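Local coordinates for protein RhCC (Rhodococcus jostii, PDB 4U5R) that is a magnesium-binding member of the tautomerase superfamily that probably works as an unusual cofactor-independent oxygenase, at residues Asp67-Gln72 with Asp111-Gln116; Lys129-Glu134 with Ile138-Ala143. The protein carries 1 engineered substitution. All coordinates share one frame; numbering follows the deposited sequence.

Contact 1. Residues Asp67-Gln72 with Asp111-Gln116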
# COMPACT_ATOMS: atom_id res chain seq x y z
N ASP B 67 -3.25 -5.85 -3.41
CA ASP B 67 -2.40 -5.92 -4.61
C ASP B 67 -2.55 -7.24 -5.33
O ASP B 67 -2.61 -8.30 -4.70
CB ASP B 67 -0.91 -5.76 -4.26
CG ASP B 67 -0.55 -4.38 -3.73
OD1 ASP B 67 -1.15 -3.37 -4.12
OD2 ASP B 67 0.41 -4.30 -2.94
N HIS B 68 -2.59 -7.19 -6.65
CA HIS B 68 -2.45 -8.37 -7.48
C HIS B 68 -1.06 -8.36 -8.07
O HIS B 68 -0.67 -7.36 -8.68
CB HIS B 68 -3.50 -8.40 -8.58
CG HIS B 68 -4.83 -8.93 -8.15
ND1 HIS B 68 -5.87 -9.10 -9.03
CD2 HIS B 68 -5.28 -9.35 -6.94
CE1 HIS B 68 -6.91 -9.60 -8.39
NE2 HIS B 68 -6.58 -9.77 -7.12
N ILE B 69 -0.34 -9.46 -7.89
CA ILE B 69 1.06 -9.57 -8.27
C ILE B 69 1.29 -10.64 -9.33
O ILE B 69 2.04 -10.42 -10.27
CB ILE B 69 1.93 -9.91 -7.06
CG1 ILE B 69 1.55 -9.00 -5.88
CG2 ILE B 69 3.41 -9.78 -7.42
CD1 ILE B 69 1.89 -9.59 -4.50
N ALA B 70 0.64 -11.78 -9.17
CA ALA B 70 0.92 -12.95 -10.00
C ALA B 70 0.32 -12.80 -11.39
O ALA B 70 0.94 -13.16 -12.39
CB ALA B 70 0.43 -14.22 -9.32
N ARG B 71 -0.90 -12.26 -11.47
CA ARG B 71 -1.58 -12.15 -12.76
C ARG B 71 -1.98 -10.71 -13.06
O ARG B 71 -2.23 -9.92 -12.14
CB ARG B 71 -2.83 -13.04 -12.78
CG ARG B 71 -2.60 -14.52 -12.53
CD ARG B 71 -2.04 -15.23 -13.76
NE ARG B 71 -2.27 -16.68 -13.71
CZ ARG B 71 -1.47 -17.53 -13.08
NH1 ARG B 71 -0.41 -17.09 -12.42
NH2 ARG B 71 -1.75 -18.83 -13.09
N GLN B 72 -2.04 -10.38 -14.34
CA GLN B 72 -2.67 -9.15 -14.79
C GLN B 72 -4.07 -9.47 -15.29
O GLN B 72 -4.31 -10.55 -15.81
CB GLN B 72 -1.86 -8.47 -15.90
CG GLN B 72 -0.86 -7.43 -15.43
CD GLN B 72 -0.28 -6.62 -16.57
OE1 GLN B 72 -0.03 -7.15 -17.66
NE2 GLN B 72 -0.09 -5.33 -16.34
N ASP B 111 7.58 -9.30 -11.55
CA ASP B 111 8.99 -9.66 -11.43
C ASP B 111 9.66 -9.04 -10.21
O ASP B 111 10.85 -9.25 -9.98
CB ASP B 111 9.74 -9.26 -12.71
CG ASP B 111 9.72 -7.76 -12.98
OD1 ASP B 111 8.94 -7.01 -12.35
OD2 ASP B 111 10.48 -7.32 -13.87
N LEU B 112 8.89 -8.31 -9.41
CA LEU B 112 9.46 -7.70 -8.19
C LEU B 112 8.85 -8.36 -6.96
O LEU B 112 8.37 -7.70 -6.06
CB LEU B 112 9.22 -6.19 -8.17
CG LEU B 112 9.94 -5.38 -9.25
CD1 LEU B 112 9.66 -3.90 -9.09
CD2 LEU B 112 11.43 -5.65 -9.17
N TRP B 113 8.93 -9.69 -6.93
CA TRP B 113 8.15 -10.49 -6.01
C TRP B 113 8.88 -11.79 -5.75
O TRP B 113 9.28 -12.47 -6.68
CB TRP B 113 6.76 -10.74 -6.62
CG TRP B 113 5.93 -11.79 -5.94
CD1 TRP B 113 5.77 -11.98 -4.60
CD2 TRP B 113 5.15 -12.80 -6.59
NE1 TRP B 113 4.92 -13.04 -4.37
CE2 TRP B 113 4.53 -13.56 -5.58
CE3 TRP B 113 4.91 -13.13 -7.93
CZ2 TRP B 113 3.69 -14.64 -5.86
CZ3 TRP B 113 4.08 -14.20 -8.21
CH2 TRP B 113 3.48 -14.94 -7.18
N ARG B 114 9.08 -12.13 -4.48
CA ARG B 114 9.69 -13.41 -4.14
C ARG B 114 8.87 -14.01 -3.02
O ARG B 114 8.34 -13.29 -2.16
CB ARG B 114 11.15 -13.24 -3.70
CG ARG B 114 12.07 -12.57 -4.73
CD ARG B 114 12.36 -13.53 -5.88
NE ARG B 114 13.34 -13.01 -6.83
CZ ARG B 114 13.03 -12.36 -7.94
NH1 ARG B 114 11.76 -12.10 -8.27
NH2 ARG B 114 14.01 -11.93 -8.74
N THR B 115 8.76 -15.33 -2.99
CA THR B 115 8.15 -15.98 -1.84
C THR B 115 9.11 -17.06 -1.32
O THR B 115 9.64 -17.85 -2.09
CB THR B 115 6.76 -16.55 -2.17
OG1 THR B 115 6.15 -17.03 -0.96
CG2 THR B 115 6.85 -17.66 -3.23
N GLN B 116 9.34 -17.05 -0.01
CA GLN B 116 10.40 -17.86 0.63
C GLN B 116 11.76 -17.70 -0.07
O GLN B 116 12.55 -18.65 -0.15
CB GLN B 116 10.00 -19.34 0.69
CG GLN B 116 10.43 -20.07 1.96
CD GLN B 116 9.55 -19.80 3.17
OE1 GLN B 116 8.70 -18.91 3.17
NE2 GLN B 116 9.74 -20.58 4.21
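Ile69 sets its CG2 methyl against the Trp113 indole, 3.2 Å above the ring plane and displaced toward the rim. The closest pair is Ile69 CG2 with Trp113 CG at 3.5 Å, and the same methyl rests on Trp113 CB and CD2 and reaches CE3, 3.7 Å away. In Ile69, CG2 is anti to the backbone N while CG1 is anti to the carbonyl carbon (chi1 -46°), which sends the methyl to the tryptophan. Trp113 CG, also anti to its own N (chi1 167°), swings the six-membered ring on toward Ala70, whose CB stands 3.8 Å from Trp113 CH2 and approaches obliquely. Two neighbouring residues thus share the length of one indole, Ile69 from CG to CE3 and Ala70 at CZ3 and CH2. All three are buried and the meeting is purely apolar; the polar end of the indole is engaged elsewhere, NE1 donating to Glu102 of the second subunit. On strand 113-115, Arg114 NH1 bonds Trp113 O at 3.0 Å, nearly straight at 162° but from above the carbonyl plane. The contact therefore joins the turn leaving strand 61-68, an inner strand of the sheet in this beta-alpha-beta fold of the tautomerase superfamily, to strand 113-115, whose antiparallel ladder with the second subunit carries the sheet across an interface of the three-chain assembly, while Tyr38 meets the Trp113 ring edge-to-face.

Contact 2. Residues Lys129-Glu134 with Ile138-Ala143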
# COMPACT_ATOMS: atom_id res chain seq x y z
N LYS B 129 1.88 -25.41 -11.21
CA LYS B 129 0.95 -26.46 -10.84
C LYS B 129 1.49 -27.35 -9.73
O LYS B 129 0.74 -27.83 -8.89
CB LYS B 129 0.61 -27.33 -12.06
CG LYS B 129 -0.17 -26.61 -13.15
CD LYS B 129 -0.52 -27.58 -14.28
CE LYS B 129 -1.40 -26.93 -15.35
NZ LYS B 129 -0.66 -25.91 -16.14
N LEU B 130 2.80 -27.59 -9.73
CA LEU B 130 3.46 -28.37 -8.69
C LEU B 130 3.43 -27.67 -7.34
O LEU B 130 3.14 -28.26 -6.30
CB LEU B 130 4.91 -28.66 -9.09
CG LEU B 130 5.68 -29.68 -8.26
CD1 LEU B 130 5.02 -31.05 -8.36
CD2 LEU B 130 7.14 -29.75 -8.72
N TRP B 131 3.76 -26.38 -7.37
CA TRP B 131 3.63 -25.55 -6.19
C TRP B 131 2.21 -25.57 -5.63
O TRP B 131 2.03 -25.61 -4.41
CB TRP B 131 4.04 -24.11 -6.52
CG TRP B 131 5.51 -23.85 -6.50
CD1 TRP B 131 6.52 -24.74 -6.77
CD2 TRP B 131 6.14 -22.60 -6.20
NE1 TRP B 131 7.74 -24.11 -6.65
CE2 TRP B 131 7.53 -22.80 -6.31
CE3 TRP B 131 5.66 -21.33 -5.86
CZ2 TRP B 131 8.45 -21.78 -6.08
CZ3 TRP B 131 6.56 -20.32 -5.65
CH2 TRP B 131 7.95 -20.55 -5.75
N ALA B 132 1.21 -25.56 -6.51
CA ALA B 132 -0.19 -25.59 -6.07
C ALA B 132 -0.54 -26.93 -5.42
O ALA B 132 -1.12 -26.98 -4.32
CB ALA B 132 -1.12 -25.29 -7.24
N LYS B 133 -0.14 -28.03 -6.07
CA LYS B 133 -0.43 -29.37 -5.58
C LYS B 133 0.22 -29.63 -4.21
O LYS B 133 -0.39 -30.21 -3.31
CB LYS B 133 0.05 -30.41 -6.61
CG LYS B 133 -0.34 -31.84 -6.30
CD LYS B 133 0.22 -32.80 -7.35
CE LYS B 133 1.74 -32.76 -7.38
NZ LYS B 133 2.34 -33.11 -6.05
N GLU B 134 1.47 -29.19 -4.07
CA GLU B 134 2.20 -29.37 -2.83
C GLU B 134 1.79 -28.35 -1.78
O GLU B 134 1.96 -28.56 -0.58
CB GLU B 134 3.70 -29.27 -3.09
CG GLU B 134 4.23 -30.38 -3.95
CD GLU B 134 4.30 -31.70 -3.21
OE1 GLU B 134 4.27 -31.68 -1.96
OE2 GLU B 134 4.37 -32.76 -3.87
N ILE B 138 8.41 -24.72 -3.74
CA ILE B 138 9.47 -25.71 -3.92
C ILE B 138 10.65 -25.13 -4.69
O ILE B 138 10.48 -24.63 -5.79
CB ILE B 138 8.96 -26.96 -4.69
CG1 ILE B 138 7.69 -27.54 -4.06
CG2 ILE B 138 10.08 -28.00 -4.77
CD1 ILE B 138 7.92 -28.33 -2.81
N PRO B 139 11.85 -25.18 -4.09
CA PRO B 139 13.05 -24.75 -4.83
C PRO B 139 13.18 -25.47 -6.17
O PRO B 139 12.97 -26.68 -6.24
CB PRO B 139 14.19 -25.14 -3.89
CG PRO B 139 13.58 -25.07 -2.52
CD PRO B 139 12.16 -25.56 -2.70
N TYR B 140 13.50 -24.71 -7.22
CA TYR B 140 13.55 -25.27 -8.56
C TYR B 140 14.49 -24.47 -9.45
O TYR B 140 14.91 -23.35 -9.10
CB TYR B 140 12.14 -25.30 -9.18
CG TYR B 140 11.61 -23.94 -9.58
CD1 TYR B 140 11.14 -23.05 -8.62
CD2 TYR B 140 11.56 -23.55 -10.91
CE1 TYR B 140 10.66 -21.80 -8.98
CE2 TYR B 140 11.09 -22.31 -11.28
CZ TYR B 140 10.64 -21.43 -10.31
OH TYR B 140 10.18 -20.20 -10.69
N ASP B 141 14.85 -25.07 -10.58
CA ASP B 141 15.69 -24.43 -11.57
C ASP B 141 14.85 -23.46 -12.37
O ASP B 141 14.08 -23.87 -13.24
CB ASP B 141 16.33 -25.48 -12.49
CG ASP B 141 17.50 -24.93 -13.29
OD1 ASP B 141 17.33 -23.90 -13.98
OD2 ASP B 141 18.59 -25.53 -13.24
N VAL B 142 14.99 -22.17 -12.06
CA VAL B 142 14.17 -21.15 -12.67
C VAL B 142 14.32 -21.13 -14.19
O VAL B 142 13.32 -21.11 -14.92
CB VAL B 142 14.50 -19.75 -12.12
CG1 VAL B 142 13.64 -18.69 -12.78
CG2 VAL B 142 14.32 -19.73 -10.61
N ALA B 143 15.56 -21.16 -14.66
CA ALA B 143 15.84 -21.12 -16.09
C ALA B 143 15.29 -22.34 -16.82
O ALA B 143 14.71 -22.22 -17.90
CB ALA B 143 17.34 -21.00 -16.32
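A helix-loop-helix connection near the C terminus frames this contact: helix 126-134 ends, a short linker turns, and helix 142-150 begins after Asp141, its N-cap residue. Trp131 on the first helix carries the packing against the linker. Its side chain and that of Ile138 lie alongside each other and run antiparallel. Trp131 NE1 donates to Ile138 O at 2.9 Å; the acceptor is met in its carbonyl plane on a lone pair, but the bond is bent, 137° at the hydrogen, and the oxygen sits 21° out of the indole plane. That tilt fits the backbone position, for Ile138 N lies over one face of the same ring. Apolar contact is added by Ile138 CB, 3.9 Å from Trp131 CD1. Beyond it the Tyr140 ring crosses the indole nearly perpendicularly, planes at 89°, and its hydroxyl is hydrogen-bonded to Val119 O. Replacing Trp131 by an alanine is likely to leave Ile138 O without its indole donor and to open a gap beside Ile138 and the Tyr140 ring. Pro121 and Tyr38 also touch the indole, which is buried although Ile138 and Tyr140 are only partly so. The closest approach of the aromatic pair is Trp131 CZ2 to Tyr140 CE1, 3.6 Å.

Overall arrangement
From the N terminus, the chain first builds three strands of the four-stranded sheet; the third, 61-68, leads into the first half of contact 1. Helix 76-90 and strand 100-107 follow before 111-116 returns to close that loop, with 38 residues between the two segments. Contact 2 opens only afterwards and has three residues between its segments, so the two lie in series and neither nests nor crosses. Their centres are 15 Å apart, yet they touch: Thr115 CG2 packs against Trp131 CZ3 at 3.6 Å. Strand 113-115 thus bridges the sheet end and the C-terminal helices.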